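Local coordinates for carboxyltransferase domain-containing protein (PDB 2PHC) that is of unknown function but, as a carboxyltransferase-domain protein of the cyclophilin-like clan, probably binds ATP and acts as a hydrolase, at residues 85-90 with 205-210; 168-173 with 187-192; 8-13 with 51-56; 32-37 with 68-73. All coordinates share one frame; numbering follows the deposited sequence.

Contact 1 (85-90 with 205-210)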
loop_
_atom_site.group_PDB
_atom_site.type_symbol
_atom_site.label_atom_id
_atom_site.label_comp_id
_atom_site.label_asym_id
_atom_site.label_seq_id
_atom_site.Cartn_x
_atom_site.Cartn_y
_atom_site.Cartn_z
ATOM N N THR A 85 5.274 6.484 -4.788
ATOM C CA THR A 85 4.867 5.170 -5.041
ATOM C C THR A 85 5.750 4.506 -6.087
ATOM O O THR A 85 5.885 5.006 -7.236
ATOM C CB THR A 85 3.417 5.108 -5.519
ATOM O OG1 THR A 85 2.562 5.531 -4.459
ATOM C CG2 THR A 85 3.024 3.675 -5.875
ATOM N N ILE A 86 6.320 3.354 -5.698
ATOM C CA ILE A 86 7.136 2.614 -6.637
ATOM C C ILE A 86 6.337 1.360 -6.996
ATOM O O ILE A 86 5.835 0.667 -6.136
ATOM C CB ILE A 86 8.533 2.404 -6.047
ATOM C CG1 ILE A 86 9.231 3.777 -5.945
ATOM C CG2 ILE A 86 9.362 1.387 -6.839
ATOM C CD1 ILE A 86 9.356 4.257 -4.533
ATOM N N GLU A 87 6.178 1.113 -8.290
ATOM C CA GLU A 87 5.410 -0.035 -8.774
ATOM C C GLU A 87 6.336 -1.226 -8.972
ATOM O O GLU A 87 7.357 -1.097 -9.656
ATOM C CB GLU A 87 4.724 0.297 -10.114
ATOM C CG GLU A 87 3.574 1.228 -9.971
ATOM C CD GLU A 87 2.598 1.164 -11.146
ATOM O OE1 GLU A 87 3.050 1.104 -12.338
ATOM O OE2 GLU A 87 1.373 1.169 -10.858
ATOM N N ILE A 88 5.965 -2.380 -8.420
ATOM C CA ILE A 88 6.875 -3.535 -8.379
ATOM C C ILE A 88 6.223 -4.772 -9.004
ATOM O O ILE A 88 5.266 -5.336 -8.406
ATOM C CB ILE A 88 7.454 -3.778 -6.912
ATOM C CG1 ILE A 88 8.448 -2.639 -6.570
ATOM C CG2 ILE A 88 8.260 -5.039 -6.824
ATOM C CD1 ILE A 88 9.107 -2.664 -5.187
ATOM N N PRO A 89 6.690 -5.169 -10.236
ATOM C CA PRO A 89 6.126 -6.361 -10.846
ATOM C C PRO A 89 6.579 -7.630 -10.087
ATOM O O PRO A 89 7.752 -7.725 -9.694
ATOM C CB PRO A 89 6.634 -6.295 -12.306
ATOM C CG PRO A 89 7.875 -5.635 -12.232
ATOM C CD PRO A 89 7.717 -4.570 -11.132
ATOM N N VAL A 90 5.599 -8.509 -9.845
ATOM C CA VAL A 90 5.693 -9.761 -9.138
ATOM C C VAL A 90 4.992 -10.730 -10.037
ATOM O O VAL A 90 3.818 -10.541 -10.335
ATOM C CB VAL A 90 4.844 -9.786 -7.785
ATOM C CG1 VAL A 90 4.987 -11.132 -7.030
ATOM C CG2 VAL A 90 5.208 -8.609 -6.813
ATOM N N TYR A 205 6.185 4.173 -0.805
ATOM C CA TYR A 205 5.050 3.236 -0.908
ATOM C C TYR A 205 5.285 2.266 -2.043
ATOM O O TYR A 205 6.054 2.530 -3.002
ATOM C CB TYR A 205 3.677 3.904 -1.116
ATOM C CG TYR A 205 3.377 5.067 -0.183
ATOM C CD1 TYR A 205 3.475 4.936 1.164
ATOM C CD2 TYR A 205 3.045 6.333 -0.703
ATOM C CE1 TYR A 205 3.236 6.069 2.057
ATOM C CE2 TYR A 205 2.832 7.460 0.146
ATOM C CZ TYR A 205 2.901 7.311 1.502
ATOM O OH TYR A 205 2.642 8.370 2.323
ATOM N N VAL A 206 4.669 1.087 -1.932
ATOM C CA VAL A 206 4.919 0.126 -2.986
ATOM C C VAL A 206 3.599 -0.410 -3.524
ATOM O O VAL A 206 2.730 -0.728 -2.767
ATOM C CB VAL A 206 5.842 -1.073 -2.533
ATOM C CG1 VAL A 206 5.764 -2.175 -3.607
ATOM C CG2 VAL A 206 7.385 -0.644 -2.262
ATOM N N LYS A 207 3.522 -0.569 -4.830
ATOM C CA LYS A 207 2.365 -1.135 -5.416
ATOM C C LYS A 207 2.882 -2.390 -6.140
ATOM O O LYS A 207 3.719 -2.274 -7.023
ATOM C CB LYS A 207 1.709 -0.122 -6.434
ATOM C CG LYS A 207 0.334 -0.623 -7.065
ATOM C CD LYS A 207 -0.637 -1.240 -6.030
ATOM C CE LYS A 207 -2.144 -1.561 -6.542
ATOM N NZ LYS A 207 -2.126 -2.533 -7.715
ATOM N N PHE A 208 2.441 -3.580 -5.716
ATOM C CA PHE A 208 2.777 -4.806 -6.442
ATOM C C PHE A 208 1.874 -4.948 -7.632
ATOM O O PHE A 208 0.709 -4.613 -7.561
ATOM C CB PHE A 208 2.750 -6.065 -5.602
ATOM C CG PHE A 208 3.739 -6.052 -4.455
ATOM C CD1 PHE A 208 5.084 -6.095 -4.676
ATOM C CD2 PHE A 208 3.294 -6.056 -3.158
ATOM C CE1 PHE A 208 5.968 -6.116 -3.586
ATOM C CE2 PHE A 208 4.160 -6.066 -2.079
ATOM C CZ PHE A 208 5.479 -6.113 -2.321
ATOM N N VAL A 209 2.476 -5.402 -8.732
ATOM C CA VAL A 209 1.819 -5.459 -10.037
ATOM C C VAL A 209 1.970 -6.876 -10.579
ATOM O O VAL A 209 3.071 -7.217 -11.051
ATOM C CB VAL A 209 2.492 -4.460 -11.080
ATOM C CG1 VAL A 209 1.754 -4.555 -12.486
ATOM C CG2 VAL A 209 2.510 -3.013 -10.568
ATOM N N PRO A 210 0.906 -7.719 -10.493
ATOM C CA PRO A 210 0.995 -9.074 -11.028
ATOM C C PRO A 210 1.388 -9.051 -12.505
ATOM O O PRO A 210 0.829 -8.294 -13.249
ATOM C CB PRO A 210 -0.433 -9.557 -10.904
ATOM C CG PRO A 210 -1.053 -8.750 -9.867
ATOM C CD PRO A 210 -0.457 -7.434 -9.979
#

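Contact 2 (168-173 with 187-192)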
loop_
_atom_site.group_PDB
_atom_site.type_symbol
_atom_site.label_atom_id
_atom_site.label_comp_id
_atom_site.label_asym_id
_atom_site.label_seq_id
_atom_site.Cartn_x
_atom_site.Cartn_y
_atom_site.Cartn_z
ATOM N N THR A 168 4.448 -8.695 5.006
ATOM C CA THR A 168 4.934 -9.106 3.731
ATOM C C THR A 168 6.227 -8.333 3.432
ATOM O O THR A 168 6.605 -7.404 4.106
ATOM C CB THR A 168 3.835 -9.028 2.594
ATOM O OG1 THR A 168 4.329 -9.659 1.406
ATOM C CG2 THR A 168 3.379 -7.591 2.292
ATOM N N GLY A 169 6.977 -8.786 2.468
ATOM C CA GLY A 169 8.212 -8.133 2.168
ATOM C C GLY A 169 8.836 -9.004 1.130
ATOM O O GLY A 169 8.184 -9.913 0.638
ATOM N N TRP A 170 10.083 -8.744 0.795
ATOM C CA TRP A 170 10.777 -9.626 -0.128
ATOM C C TRP A 170 12.283 -9.784 0.216
ATOM O O TRP A 170 12.903 -8.871 0.785
ATOM C CB TRP A 170 10.603 -9.169 -1.565
ATOM C CG TRP A 170 11.330 -7.868 -1.956
ATOM C CD1 TRP A 170 12.592 -7.742 -2.415
ATOM C CD2 TRP A 170 10.763 -6.523 -1.989
ATOM N NE1 TRP A 170 12.871 -6.432 -2.736
ATOM C CE2 TRP A 170 11.782 -5.656 -2.433
ATOM C CE3 TRP A 170 9.493 -5.984 -1.664
ATOM C CZ2 TRP A 170 11.575 -4.259 -2.610
ATOM C CZ3 TRP A 170 9.305 -4.559 -1.804
ATOM C CH2 TRP A 170 10.311 -3.746 -2.297
ATOM N N TYR A 171 12.798 -10.980 -0.097
ATOM C CA TYR A 171 14.219 -11.280 -0.201
ATOM C C TYR A 171 14.850 -10.593 -1.392
ATOM O O TYR A 171 14.442 -10.862 -2.542
ATOM C CB TYR A 171 14.375 -12.763 -0.318
ATOM C CG TYR A 171 13.785 -13.468 0.870
ATOM C CD1 TYR A 171 14.580 -13.833 1.896
ATOM C CD2 TYR A 171 12.445 -13.762 0.938
ATOM C CE1 TYR A 171 14.083 -14.482 2.991
ATOM C CE2 TYR A 171 11.910 -14.461 2.031
ATOM C CZ TYR A 171 12.728 -14.782 3.054
ATOM O OH TYR A 171 12.269 -15.392 4.172
ATOM N N ALA A 172 15.754 -9.652 -1.135
ATOM C CA ALA A 172 16.341 -8.858 -2.224
ATOM C C ALA A 172 17.403 -9.673 -2.969
ATOM O O ALA A 172 17.567 -9.517 -4.153
ATOM C CB ALA A 172 16.920 -7.548 -1.709
ATOM N N ILE A 173 18.084 -10.580 -2.273
ATOM C CA ILE A 173 18.992 -11.530 -2.906
ATOM C C ILE A 173 18.812 -12.927 -2.327
ATOM O O ILE A 173 18.095 -13.120 -1.323
ATOM C CB ILE A 173 20.495 -11.065 -2.799
ATOM C CG1 ILE A 173 20.948 -11.025 -1.337
ATOM C CG2 ILE A 173 20.686 -9.708 -3.423
ATOM C CD1 ILE A 173 22.508 -11.162 -1.196
ATOM N N LEU A 187 12.984 -7.520 -11.247
ATOM C CA LEU A 187 13.890 -6.404 -11.001
ATOM C C LEU A 187 14.969 -6.739 -9.978
ATOM O O LEU A 187 14.723 -7.490 -9.009
ATOM C CB LEU A 187 13.094 -5.239 -10.462
ATOM C CG LEU A 187 11.876 -4.778 -11.275
ATOM C CD1 LEU A 187 11.038 -3.902 -10.396
ATOM C CD2 LEU A 187 12.300 -3.985 -12.520
ATOM N N ARG A 188 16.168 -6.171 -10.177
ATOM C CA ARG A 188 17.217 -6.277 -9.170
ATOM C C ARG A 188 16.944 -5.115 -8.235
ATOM O O ARG A 188 17.409 -3.971 -8.472
ATOM C CB ARG A 188 18.572 -6.156 -9.778
ATOM C CG ARG A 188 19.674 -6.553 -8.846
ATOM C CD ARG A 188 21.039 -6.512 -9.553
ATOM N NE ARG A 188 22.113 -6.579 -8.563
ATOM C CZ ARG A 188 23.384 -6.811 -8.861
ATOM N NH1 ARG A 188 23.737 -6.995 -10.124
ATOM N NH2 ARG A 188 24.295 -6.850 -7.898
ATOM N N THR A 189 16.210 -5.423 -7.155
ATOM C CA THR A 189 15.736 -4.387 -6.212
ATOM C C THR A 189 16.816 -3.747 -5.325
ATOM O O THR A 189 16.691 -2.583 -4.898
ATOM C CB THR A 189 14.524 -4.891 -5.363
ATOM O OG1 THR A 189 14.913 -6.046 -4.614
ATOM C CG2 THR A 189 13.283 -5.205 -6.275
ATOM N N PHE A 190 17.871 -4.494 -5.034
ATOM C CA PHE A 190 19.036 -3.980 -4.318
ATOM C C PHE A 190 20.295 -4.208 -5.181
ATOM O O PHE A 190 20.603 -5.305 -5.650
ATOM C CB PHE A 190 19.224 -4.630 -2.881
ATOM C CG PHE A 190 18.145 -4.257 -1.808
ATOM C CD1 PHE A 190 18.528 -4.024 -0.481
ATOM C CD2 PHE A 190 16.759 -4.246 -2.101
ATOM C CE1 PHE A 190 17.550 -3.755 0.540
ATOM C CE2 PHE A 190 15.767 -3.978 -1.123
ATOM C CZ PHE A 190 16.189 -3.785 0.210
ATOM N N ASN A 191 21.092 -3.197 -5.358
ATOM C CA ASN A 191 22.169 -3.342 -6.320
ATOM C C ASN A 191 23.235 -2.485 -5.831
ATOM O O ASN A 191 23.116 -1.299 -6.006
ATOM C CB ASN A 191 21.733 -2.900 -7.725
ATOM C CG ASN A 191 22.807 -3.164 -8.775
ATOM O OD1 ASN A 191 23.981 -3.372 -8.448
ATOM N ND2 ASN A 191 22.416 -3.099 -10.045
ATOM N N PRO A 192 24.265 -3.063 -5.145
ATOM C CA PRO A 192 25.325 -2.159 -4.630
ATOM C C PRO A 192 25.974 -1.538 -5.906
ATOM O O PRO A 192 25.787 -2.058 -7.030
ATOM C CB PRO A 192 26.249 -3.116 -3.823
ATOM C CG PRO A 192 26.140 -4.440 -4.581
ATOM C CD PRO A 192 24.594 -4.477 -4.910
HETATM O O HOH W 1 16.201 -8.190 -5.835
HETATM O O HOH W 2 18.769 -7.398 -5.166
#

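Contact 3 (8-13 with 51-56)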
loop_
_atom_site.group_PDB
_atom_site.type_symbol
_atom_site.label_atom_id
_atom_site.label_comp_id
_atom_site.label_asym_id
_atom_site.label_seq_id
_atom_site.Cartn_x
_atom_site.Cartn_y
_atom_site.Cartn_z
ATOM N N ASP A 8 -26.048 20.419 5.597
ATOM C CA ASP A 8 -26.020 21.836 5.844
ATOM C C ASP A 8 -24.578 22.357 5.929
ATOM O O ASP A 8 -23.810 22.126 6.917
ATOM C CB ASP A 8 -26.873 22.212 7.095
ATOM N N SER A 9 -24.215 23.070 4.871
ATOM C CA SER A 9 -22.924 23.722 4.841
ATOM C C SER A 9 -21.768 22.709 5.065
ATOM O O SER A 9 -20.863 22.969 5.817
ATOM C CB SER A 9 -22.923 24.844 5.862
ATOM O OG SER A 9 -23.700 25.931 5.358
ATOM N N ALA A 10 -21.833 21.569 4.374
ATOM C CA ALA A 10 -20.901 20.476 4.602
ATOM C C ALA A 10 -20.640 19.624 3.402
ATOM O O ALA A 10 -21.546 19.352 2.611
ATOM C CB ALA A 10 -21.404 19.557 5.760
ATOM N N PHE A 11 -19.427 19.095 3.326
ATOM C CA PHE A 11 -19.093 18.094 2.280
ATOM C C PHE A 11 -18.467 16.845 2.877
ATOM O O PHE A 11 -17.870 16.900 3.875
ATOM C CB PHE A 11 -18.124 18.712 1.205
ATOM C CG PHE A 11 -18.773 19.792 0.356
ATOM C CD1 PHE A 11 -18.751 21.108 0.754
ATOM C CD2 PHE A 11 -19.442 19.463 -0.815
ATOM C CE1 PHE A 11 -19.378 22.070 0.016
ATOM C CE2 PHE A 11 -20.073 20.431 -1.529
ATOM C CZ PHE A 11 -20.006 21.744 -1.119
ATOM N N LEU A 12 -18.638 15.714 2.241
ATOM C CA LEU A 12 -18.017 14.521 2.695
ATOM C C LEU A 12 -17.130 14.011 1.552
ATOM O O LEU A 12 -17.616 13.847 0.416
ATOM C CB LEU A 12 -19.102 13.475 3.003
ATOM C CG LEU A 12 -18.694 12.158 3.674
ATOM C CD1 LEU A 12 -18.389 12.267 5.167
ATOM C CD2 LEU A 12 -19.716 11.037 3.383
ATOM N N ILE A 13 -15.863 13.978 1.875
ATOM C CA ILE A 13 -14.915 13.189 1.228
ATOM C C ILE A 13 -14.887 11.835 1.805
ATOM O O ILE A 13 -14.698 11.567 2.908
ATOM C CB ILE A 13 -13.538 13.822 1.223
ATOM C CG1 ILE A 13 -13.644 15.309 0.999
ATOM C CG2 ILE A 13 -12.682 13.226 0.169
ATOM C CD1 ILE A 13 -12.734 16.086 1.800
ATOM N N SER A 51 -14.006 8.162 5.370
ATOM C CA SER A 51 -14.450 9.461 4.856
ATOM C C SER A 51 -14.005 10.654 5.703
ATOM O O SER A 51 -13.663 10.491 6.869
ATOM C CB SER A 51 -15.949 9.472 4.766
ATOM O OG SER A 51 -16.481 9.008 5.998
ATOM N N LEU A 52 -14.066 11.853 5.169
ATOM C CA LEU A 52 -13.857 13.033 5.946
ATOM C C LEU A 52 -14.917 14.041 5.762
ATOM O O LEU A 52 -15.165 14.472 4.701
ATOM C CB LEU A 52 -12.517 13.642 5.633
ATOM C CG LEU A 52 -12.124 14.973 6.194
ATOM C CD1 LEU A 52 -11.774 14.829 7.589
ATOM C CD2 LEU A 52 -10.979 15.393 5.433
ATOM N N LEU A 53 -15.525 14.432 6.850
ATOM C CA LEU A 53 -16.532 15.441 6.847
ATOM C C LEU A 53 -15.951 16.815 6.983
ATOM O O LEU A 53 -15.129 17.052 7.794
ATOM C CB LEU A 53 -17.600 15.151 7.871
ATOM C CG LEU A 53 -18.832 16.038 7.846
ATOM C CD1 LEU A 53 -19.638 15.843 6.667
ATOM C CD2 LEU A 53 -19.604 15.900 9.065
ATOM N N VAL A 54 -16.355 17.688 6.101
ATOM C CA VAL A 54 -15.864 19.007 6.042
ATOM C C VAL A 54 -17.024 19.997 6.120
ATOM O O VAL A 54 -17.987 19.950 5.375
ATOM C CB VAL A 54 -15.030 19.304 4.744
ATOM C CG1 VAL A 54 -14.259 20.639 4.908
ATOM C CG2 VAL A 54 -14.038 18.190 4.536
ATOM N N ILE A 55 -16.861 20.904 7.045
ATOM C CA ILE A 55 -17.870 21.888 7.305
ATOM C C ILE A 55 -17.316 23.288 7.322
ATOM O O ILE A 55 -16.169 23.482 7.746
ATOM C CB ILE A 55 -18.363 21.661 8.804
ATOM C CG1 ILE A 55 -19.067 20.301 8.943
ATOM C CG2 ILE A 55 -19.286 22.779 9.305
ATOM C CD1 ILE A 55 -19.176 19.867 10.350
ATOM N N TYR A 56 -18.076 24.161 6.688
ATOM C CA TYR A 56 -17.668 25.452 6.212
ATOM C C TYR A 56 -18.593 26.532 6.684
ATOM O O TYR A 56 -19.719 26.286 6.997
ATOM C CB TYR A 56 -17.512 25.509 4.689
ATOM C CG TYR A 56 -18.739 25.450 3.800
ATOM C CD1 TYR A 56 -19.151 24.281 3.236
ATOM C CD2 TYR A 56 -19.421 26.581 3.445
ATOM C CE1 TYR A 56 -20.197 24.229 2.436
ATOM C CE2 TYR A 56 -20.490 26.518 2.615
ATOM C CZ TYR A 56 -20.866 25.336 2.122
ATOM O OH TYR A 56 -21.920 25.253 1.303
#

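Contact 4 (32-37 with 68-73)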
loop_
_atom_site.group_PDB
_atom_site.type_symbol
_atom_site.label_atom_id
_atom_site.label_comp_id
_atom_site.label_asym_id
_atom_site.label_seq_id
_atom_site.Cartn_x
_atom_site.Cartn_y
_atom_site.Cartn_z
ATOM N N LYS A 32 -4.970 16.507 7.521
ATOM C CA LYS A 32 -3.732 17.203 7.567
ATOM C C LYS A 32 -3.395 18.176 6.422
ATOM O O LYS A 32 -2.772 19.141 6.674
ATOM C CB LYS A 32 -2.570 16.313 7.996
ATOM C CG LYS A 32 -2.660 15.787 9.419
ATOM C CD LYS A 32 -1.870 16.551 10.436
ATOM C CE LYS A 32 -2.379 16.370 11.821
ATOM N NZ LYS A 32 -1.413 16.639 12.872
ATOM N N ALA A 33 -3.842 17.925 5.192
ATOM C CA ALA A 33 -3.372 18.665 3.998
ATOM C C ALA A 33 -4.240 19.898 4.120
ATOM O O ALA A 33 -3.791 21.054 3.944
ATOM C CB ALA A 33 -3.708 17.899 2.681
ATOM N N ILE A 34 -5.497 19.682 4.449
ATOM C CA ILE A 34 -6.372 20.793 4.665
ATOM C C ILE A 34 -5.982 21.684 5.789
ATOM O O ILE A 34 -6.127 22.878 5.651
ATOM C CB ILE A 34 -7.841 20.380 4.819
ATOM C CG1 ILE A 34 -8.304 19.787 3.497
ATOM C CG2 ILE A 34 -8.747 21.590 5.207
ATOM C CD1 ILE A 34 -9.634 19.138 3.714
ATOM N N GLU A 35 -5.581 21.119 6.915
ATOM C CA GLU A 35 -5.099 21.872 8.087
ATOM C C GLU A 35 -3.793 22.668 7.770
ATOM O O GLU A 35 -3.500 23.664 8.437
ATOM C CB GLU A 35 -4.773 20.918 9.247
ATOM C CG GLU A 35 -5.970 20.188 9.863
ATOM C CD GLU A 35 -6.745 20.988 10.946
ATOM O OE1 GLU A 35 -7.722 20.416 11.521
ATOM O OE2 GLU A 35 -6.405 22.190 11.211
ATOM N N LYS A 36 -2.991 22.182 6.813
ATOM C CA LYS A 36 -1.834 22.911 6.389
ATOM C C LYS A 36 -2.220 24.261 5.735
ATOM O O LYS A 36 -1.593 25.228 6.002
ATOM C CB LYS A 36 -1.000 22.046 5.419
ATOM C CG LYS A 36 0.339 22.683 5.000
ATOM C CD LYS A 36 1.195 21.680 4.252
ATOM C CE LYS A 36 2.647 22.139 4.189
ATOM N NZ LYS A 36 3.324 21.480 3.002
ATOM N N GLU A 37 -3.236 24.309 4.904
ATOM C CA GLU A 37 -3.782 25.552 4.456
ATOM C C GLU A 37 -4.516 26.454 5.420
ATOM O O GLU A 37 -4.617 27.602 5.143
ATOM C CB GLU A 37 -4.647 25.402 3.229
ATOM C CG GLU A 37 -4.424 24.210 2.453
ATOM C CD GLU A 37 -3.379 24.408 1.508
ATOM O OE1 GLU A 37 -3.564 25.254 0.673
ATOM O OE2 GLU A 37 -2.355 23.761 1.609
ATOM N N SER A 68 -15.030 23.118 -4.982
ATOM C CA SER A 68 -13.925 23.162 -5.941
ATOM C C SER A 68 -12.656 22.962 -5.217
ATOM O O SER A 68 -11.847 22.172 -5.667
ATOM C CB SER A 68 -13.858 24.495 -6.765
ATOM O OG SER A 68 -15.011 24.610 -7.625
ATOM N N TYR A 69 -12.470 23.683 -4.117
ATOM C CA TYR A 69 -11.257 23.610 -3.353
ATOM C C TYR A 69 -10.922 22.169 -2.835
ATOM O O TYR A 69 -9.727 21.821 -2.654
ATOM C CB TYR A 69 -11.485 24.510 -2.138
ATOM C CG TYR A 69 -10.344 24.564 -1.131
ATOM C CD1 TYR A 69 -9.525 25.693 -1.060
ATOM C CD2 TYR A 69 -10.105 23.496 -0.215
ATOM C CE1 TYR A 69 -8.512 25.785 -0.129
ATOM C CE2 TYR A 69 -9.071 23.576 0.745
ATOM C CZ TYR A 69 -8.261 24.718 0.735
ATOM O OH TYR A 69 -7.232 24.888 1.642
ATOM N N LEU A 70 -11.958 21.364 -2.572
ATOM C CA LEU A 70 -11.769 20.117 -1.853
ATOM C C LEU A 70 -11.407 19.170 -2.951
ATOM O O LEU A 70 -10.638 18.254 -2.736
ATOM C CB LEU A 70 -13.025 19.652 -1.110
ATOM C CG LEU A 70 -13.458 20.352 0.178
ATOM C CD1 LEU A 70 -14.851 19.724 0.675
ATOM C CD2 LEU A 70 -12.388 20.186 1.204
ATOM N N LYS A 71 -11.932 19.456 -4.148
ATOM C CA LYS A 71 -11.610 18.658 -5.299
ATOM C C LYS A 71 -10.109 18.837 -5.608
ATOM O O LYS A 71 -9.468 17.902 -6.048
ATOM C CB LYS A 71 -12.499 19.055 -6.483
ATOM C CG LYS A 71 -13.700 18.193 -6.694
ATOM C CD LYS A 71 -14.752 18.954 -7.489
ATOM C CE LYS A 71 -16.127 18.195 -7.400
ATOM N NZ LYS A 71 -17.184 18.593 -8.400
ATOM N N ARG A 72 -9.567 20.025 -5.300
ATOM C CA ARG A 72 -8.215 20.450 -5.721
ATOM C C ARG A 72 -7.181 19.978 -4.717
ATOM O O ARG A 72 -6.153 19.441 -5.066
ATOM C CB ARG A 72 -8.178 21.967 -5.898
ATOM C CG ARG A 72 -9.341 22.372 -6.944
ATOM C CD ARG A 72 -9.459 23.791 -7.246
ATOM N NE ARG A 72 -9.339 24.662 -6.074
ATOM C CZ ARG A 72 -9.736 25.940 -6.054
ATOM N NH1 ARG A 72 -10.265 26.487 -7.161
ATOM N NH2 ARG A 72 -9.574 26.658 -4.947
ATOM N N ILE A 73 -7.490 20.169 -3.462
ATOM C CA ILE A 73 -6.675 19.588 -2.413
ATOM C C ILE A 73 -6.630 18.012 -2.455
ATOM O O ILE A 73 -5.590 17.489 -2.315
ATOM C CB ILE A 73 -6.986 20.335 -1.064
ATOM C CG1 ILE A 73 -5.891 20.109 -0.010
ATOM C CG2 ILE A 73 -8.330 19.993 -0.528
ATOM C CD1 ILE A 73 -5.808 21.241 0.868
#

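Contact 1 (85-90 with 205-210)
Residues Thr85 to Val90 pair one for one, in parallel, with Tyr205 to Pro210, and the two strand axes are turned 32° from each other. Five backbone hydrogen bonds join them. Ile86 N binds Tyr205 O at 2.8 Å, and Lys207 N returns to Ile86 O. Ile88 N gives the shortest bond, 2.6 Å to Lys207 O. Val209 N then binds Ile88 O, and Val90 N binds Val209 O. These are the first and last strands of a mixed seven-stranded sheet. Their pairing closes the sheet on itself, consistent with the barrel of the cyclophilin-like family.

Ile86, Ile88, Val90, Val206, Phe208 and Pro210 share one face. Phe208 CG lies anti to the carbonyl carbon (chi1 -61°), and the ring lies side by side with Ile88, whose CG2 is 4.0 Å from Phe208 CD1. Val90 CG2 packs more tightly, 3.3 Å from the same Phe208 CD1. Val206 CG1 covers one face of the ring, toward its rim. Val206 CG1 also meets Ile88 CD1 at 3.7 Å. Beyond these atoms, the Phe208 ring meets the rings of His118 and Tyr123.

The other face is more polar. Thr85 OG1 sits at the edge of the Tyr205 ring, 3.9 Å from CD2, and hydrogen-bonds to Ile81 O. Glu87 CB rests on Val209 CG2. Glu87 OE2 and Lys207 NZ carry opposite charges but stay 6.0 Å apart; NZ makes a weak hydrogen bond to Ser119 O.

Contact 2 (168-173 with 187-192)
Thr189 meets Trp170 and Ala172 first along this loop. Its OG1 lies between the backbone N and the carbonyl carbon (chi1 60°). There it accepts a hydrogen bond from Trp170 NE1 at 2.8 Å, bent to 148° at the hydrogen. The hydroxyl is at the edge of the indole, tilted 22° from its plane. Thr189 CB lies close by, 3.5 Å from Trp170 NE1. Thr189 N reaches Ala172 O through a water, to which it donates.

Phe190 comes next. A second water links Phe190 N to the same Ala172 O, so this one carbonyl accepts from two waters. Ala172 CB lies over one face of the Phe190 ring in a CH-pi contact, 3.7 Å from the centroid. Phe190 CE2 also comes within 4.1 Å of Trp170 NE1. An alanine in place of Trp170 would probably leave Thr189 OG1 without its N-H donor and open a gap beside Phe190.

Strand 167-171 runs between strands 160-164 and 134-138. The indole packs on Ala135 and Leu137 of strand 134-138. Phe190 turns to Leu128 of strand 123-129 and to Phe130, so the loop after strand 180-184 is fastened to the sheet here.

Contact 3 (8-13 with 51-56)
Phe11 and Val54 form a hydrogen-bonded antiparallel pair. Phe11 N donates to Val54 O at 2.6 Å. Val54 N returns to Phe11 O at 2.8 Å. Toward one end, Ile13 N binds Leu52 O at 3.0 Å through a bent bond. The return bond from Leu52 N is modelled too short, and the place of Ile13 O is doubtful. Toward the other end, Tyr56 N donates to Ser9 O at 3.2 Å.

Tyr56 CG stands between its backbone N and carbonyl carbon (chi1 70°), which starts the ring back toward Ser9. Ser9 CA lies over one face of that ring, toward the rim. The Phe11 and Tyr56 rings meet rim to rim at 3.3 Å between their CE1 atoms, with planes 20° apart, so neither stacks on the other. Ile13 CD1 touches Val54 CG2 at 3.7 Å and lies near Leu52 CD2. On the opposite face, Leu12 CD1 packs on Ser51 CB at 3.7 Å. Ala10 CB meets Ile55 CG1 at 4.0 Å.

Strands 10-14 and 51-56 are the inner pair of a four-stranded antiparallel sheet. Strands 3-5 and 42-48 flank them. Helix 63-82 covers Phe11 with Val66, and Tyr63 meets the Phe11 ring edge-to-face. Helix 21-37 covers Ile13 and Leu52 with Leu30.

Contact 4 (32-37 with 68-73)
Ile73 brings most of the apolar contact, meeting Ala33, Ile34 and Glu37. Its CG1 is anti to the backbone N (chi1 -162°) and lies 4.1 Å from Ala33 CB. Ile73 CD1 fits against Ile34 CG1 at 3.9 Å and lies 3.7 Å from Ala33 O. Ile34 and Ile73 cross at about a right angle. Farther along, Ile34 CD1 touches Leu70 CD2 at 3.9 Å.

Glu37 meets the tyrosine hydroxyl with its aliphatic carbons, not with its carboxylate. Glu37 CG lies 3.0 Å from Tyr69 OH and 3.6 Å from Ile73 CD1. The carboxylate plane is turned 64° from the tyrosine ring, and Glu37 OE1 stays 3.8 Å from Tyr69 OH. The Tyr69 ring also meets Trp41 edge-to-face. An alanine in place of Glu37 would probably open a gap beside the Tyr69 hydroxyl and leave Ile73 CD1 freer to turn.

The backbones stay well apart. The two helix segments run at 117° to each other, with axes 11.1 Å apart at closest approach. No hydrogen bond crosses between them. Tyr69 OH is buried with no partner in the model, so helices 21-37 and 63-82 are joined here by van der Waals contact and not by polar bonds.

How the contacts relate
The four contacts fall into two groups. Contacts 3 and 4 have centres 12 Å apart and share a core. Leu70 of contact 4 reaches the sheet of contact 3: its CD1 lies 3.5 Å from Phe11 CB, and its CD2 4.2 Å from Ile13 CD1. Contacts 1 and 2 belong to the second sheet, with centres 13 Å apart. Trp170 CH2 packs on Ile88 CD1 at 3.3 Å, and its ring also touches Phe208. Contact 2 is nested within the loop that contact 1 closes. Helix 63-82 precedes strand 85-92 and connects the groups, yet contacts 1 and 4 stay about 11 Å apart between nearest atoms.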